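Local coordinates for protein diguanylate cyclase (Pseudomonas aeruginosa, PDB 5M3C) that pairs a GGDEF domain, with guanosine-5'-triphosphate and calcium bound in its pocket, with an EAL domain that holds a second calcium site, at residues R152-S155 with R156-R160. Residues are numbered along the deposited sequence; the frame is centred on the assembly and turned at random.
Sequences RAKS and RGRSR. With GTP (guanosine-5'-triphosphate), chain I.
Lys-154 CG lies over one face of the Arg-158 guanidinium, 4.0 Å from Arg-158 NH2 and toward the rim of the group, while the terminal phosphate of GTP meets the same group at its edge, in plane. Away from the nucleotide, Arg-156 lays CG and CD over one face of the Arg-152 guanidinium, CD 3.5 Å from Arg-152 NE, with the two guanidinium planes 51° apart. Ala-153 O sits at the edge of the Arg-160 guanidinium, near its plane. Arg-158 NE bonds O2G of GTP at 3.1 Å, and Arg-158 NH2 bonds O1G at 2.8 Å with a second, weak bond to O2G, a side-on grip that should restrain the guanidinium's rotation. The chain reaches the phosphate extended from CG to NE (chi3 176°). Lys-154 NZ adds a weak bond to O2G, but its main partners are Asp-43, in a salt bridge, and the carbonyls of Asp-41 and Leu-42, two residues of the calcium site. Helix 139-155 of the GGDEF domain, a fold related to nucleotide cyclases, ends beside the triphosphate, and the turn after it brings Arg-158 to the same phosphate as Lys-154. Gly-157, with positive phi, is where the chain leaves helical geometry. One turn back, Arg-152 O accepts the N-H of Arg-156, the residue before the glycine, at 2.8 Å, nearly straight, and also Ser-155 OG at 3.0 Å, in the carbonyl plane on a lone pair. Glu-162 of strand 161-163 takes salt bridges from Arg-156 NE and Arg-160 NH2. Arg-160 CG packs 3.8 Å from Ala-153 CB, bringing the aliphatic part of Arg-160 against the helix's last turn.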
# COMPACT_ATOMS: atom_id res chain seq x y z
N ARG B 152 26.10 -8.74 1.06
CA ARG B 152 25.14 -8.62 2.15
C ARG B 152 24.29 -7.36 1.97
O ARG B 152 23.06 -7.43 1.99
CB ARG B 152 25.86 -8.57 3.50
CG ARG B 152 24.94 -8.41 4.70
CD ARG B 152 23.98 -9.58 4.83
NE ARG B 152 23.52 -9.75 6.21
CZ ARG B 152 22.61 -10.63 6.59
NH1 ARG B 152 22.25 -10.71 7.87
NH2 ARG B 152 22.04 -11.44 5.70
N ALA B 153 24.94 -6.22 1.78
CA ALA B 153 24.23 -4.98 1.51
C ALA B 153 23.35 -5.16 0.29
O ALA B 153 22.27 -4.58 0.19
CB ALA B 153 25.22 -3.84 1.27
N LYS B 154 23.82 -5.98 -0.64
CA LYS B 154 23.08 -6.28 -1.87
C LYS B 154 21.81 -7.07 -1.56
O LYS B 154 20.79 -6.86 -2.20
CB LYS B 154 23.97 -7.07 -2.84
CG LYS B 154 23.88 -6.62 -4.29
CD LYS B 154 24.39 -5.20 -4.48
CE LYS B 154 24.86 -4.97 -5.91
NZ LYS B 154 25.02 -3.53 -6.23
N SER B 155 21.88 -7.97 -0.58
CA SER B 155 20.74 -8.82 -0.24
C SER B 155 19.76 -8.17 0.74
O SER B 155 18.54 -8.32 0.60
CB SER B 155 21.21 -10.16 0.32
OG SER B 155 21.64 -10.04 1.66
N ARG B 156 20.28 -7.45 1.73
CA ARG B 156 19.44 -6.79 2.74
C ARG B 156 18.72 -5.57 2.18
O ARG B 156 18.06 -4.84 2.91
CB ARG B 156 20.29 -6.37 3.95
CG ARG B 156 20.61 -7.49 4.92
CD ARG B 156 21.43 -6.99 6.09
NE ARG B 156 20.90 -5.76 6.67
CZ ARG B 156 19.86 -5.70 7.49
NH1 ARG B 156 19.22 -6.81 7.85
NH2 ARG B 156 19.45 -4.53 7.96
N GLY B 157 18.86 -5.35 0.88
CA GLY B 157 18.25 -4.21 0.21
C GLY B 157 19.23 -3.67 -0.80
O GLY B 157 19.96 -4.42 -1.44
N ARG B 158 19.26 -2.35 -0.95
CA ARG B 158 20.25 -1.71 -1.80
C ARG B 158 20.44 -0.27 -1.36
O ARG B 158 19.84 0.17 -0.38
CB ARG B 158 19.83 -1.78 -3.27
CG ARG B 158 20.41 -2.98 -4.01
CD ARG B 158 19.81 -3.12 -5.40
NE ARG B 158 20.42 -4.20 -6.17
CZ ARG B 158 20.13 -5.49 -6.02
NH1 ARG B 158 19.24 -5.88 -5.12
NH2 ARG B 158 20.74 -6.40 -6.77
N SER B 159 21.30 0.46 -2.06
CA SER B 159 21.59 1.84 -1.71
C SER B 159 21.85 1.92 -0.21
O SER B 159 21.45 2.88 0.45
CB SER B 159 20.41 2.73 -2.10
OG SER B 159 20.75 4.10 -1.98
N ARG B 160 22.53 0.90 0.32
CA ARG B 160 22.79 0.80 1.75
C ARG B 160 24.25 0.42 2.02
O ARG B 160 25.01 0.15 1.10
CB ARG B 160 21.86 -0.25 2.38
CG ARG B 160 22.12 -1.67 1.90
CD ARG B 160 21.18 -2.67 2.56
NE ARG B 160 21.32 -2.68 4.01
CZ ARG B 160 20.42 -2.19 4.85
NH1 ARG B 160 19.30 -1.64 4.40
NH2 ARG B 160 20.63 -2.25 6.16
PG GTP I . 23.25 -5.69 -9.03
O1G GTP I . 22.71 -7.06 -8.71
O2G GTP I . 22.66 -4.57 -8.21
O3G GTP I . 24.75 -5.63 -9.15
O3B GTP I . 22.68 -5.35 -10.50
PB GTP I . 23.67 -5.18 -11.77
O1B GTP I . 22.83 -5.17 -13.02
O2B GTP I . 24.61 -4.03 -11.50
O3A GTP I . 24.47 -6.58 -11.70
PA GTP I . 25.97 -6.75 -12.25
O1A GTP I . 26.15 -8.18 -12.70
O2A GTP I . 26.94 -6.14 -11.26
O5' GTP I . 25.96 -5.82 -13.56
C5' GTP I . 27.14 -5.13 -13.92
C4' GTP I . 26.83 -4.29 -15.14
O4' GTP I . 27.86 -3.32 -15.33
C3' GTP I . 26.77 -5.15 -16.40
O3' GTP I . 25.50 -5.00 -17.05
C2' GTP I . 27.89 -4.64 -17.27
O2' GTP I . 27.52 -4.59 -18.65
C1' GTP I . 28.16 -3.26 -16.72
N9 GTP I . 29.56 -2.86 -16.97
C8 GTP I . 30.66 -3.45 -16.47
N7 GTP I . 31.77 -2.81 -16.92
C5 GTP I . 31.37 -1.81 -17.72
C6 GTP I . 32.02 -0.76 -18.53
O6 GTP I . 33.27 -0.66 -18.55
N1 GTP I . 31.25 0.09 -19.22
C2 GTP I . 29.90 0.00 -19.20
N2 GTP I . 29.18 0.89 -19.93
N3 GTP I . 29.24 -0.94 -18.49
C4 GTP I . 29.91 -1.85 -17.75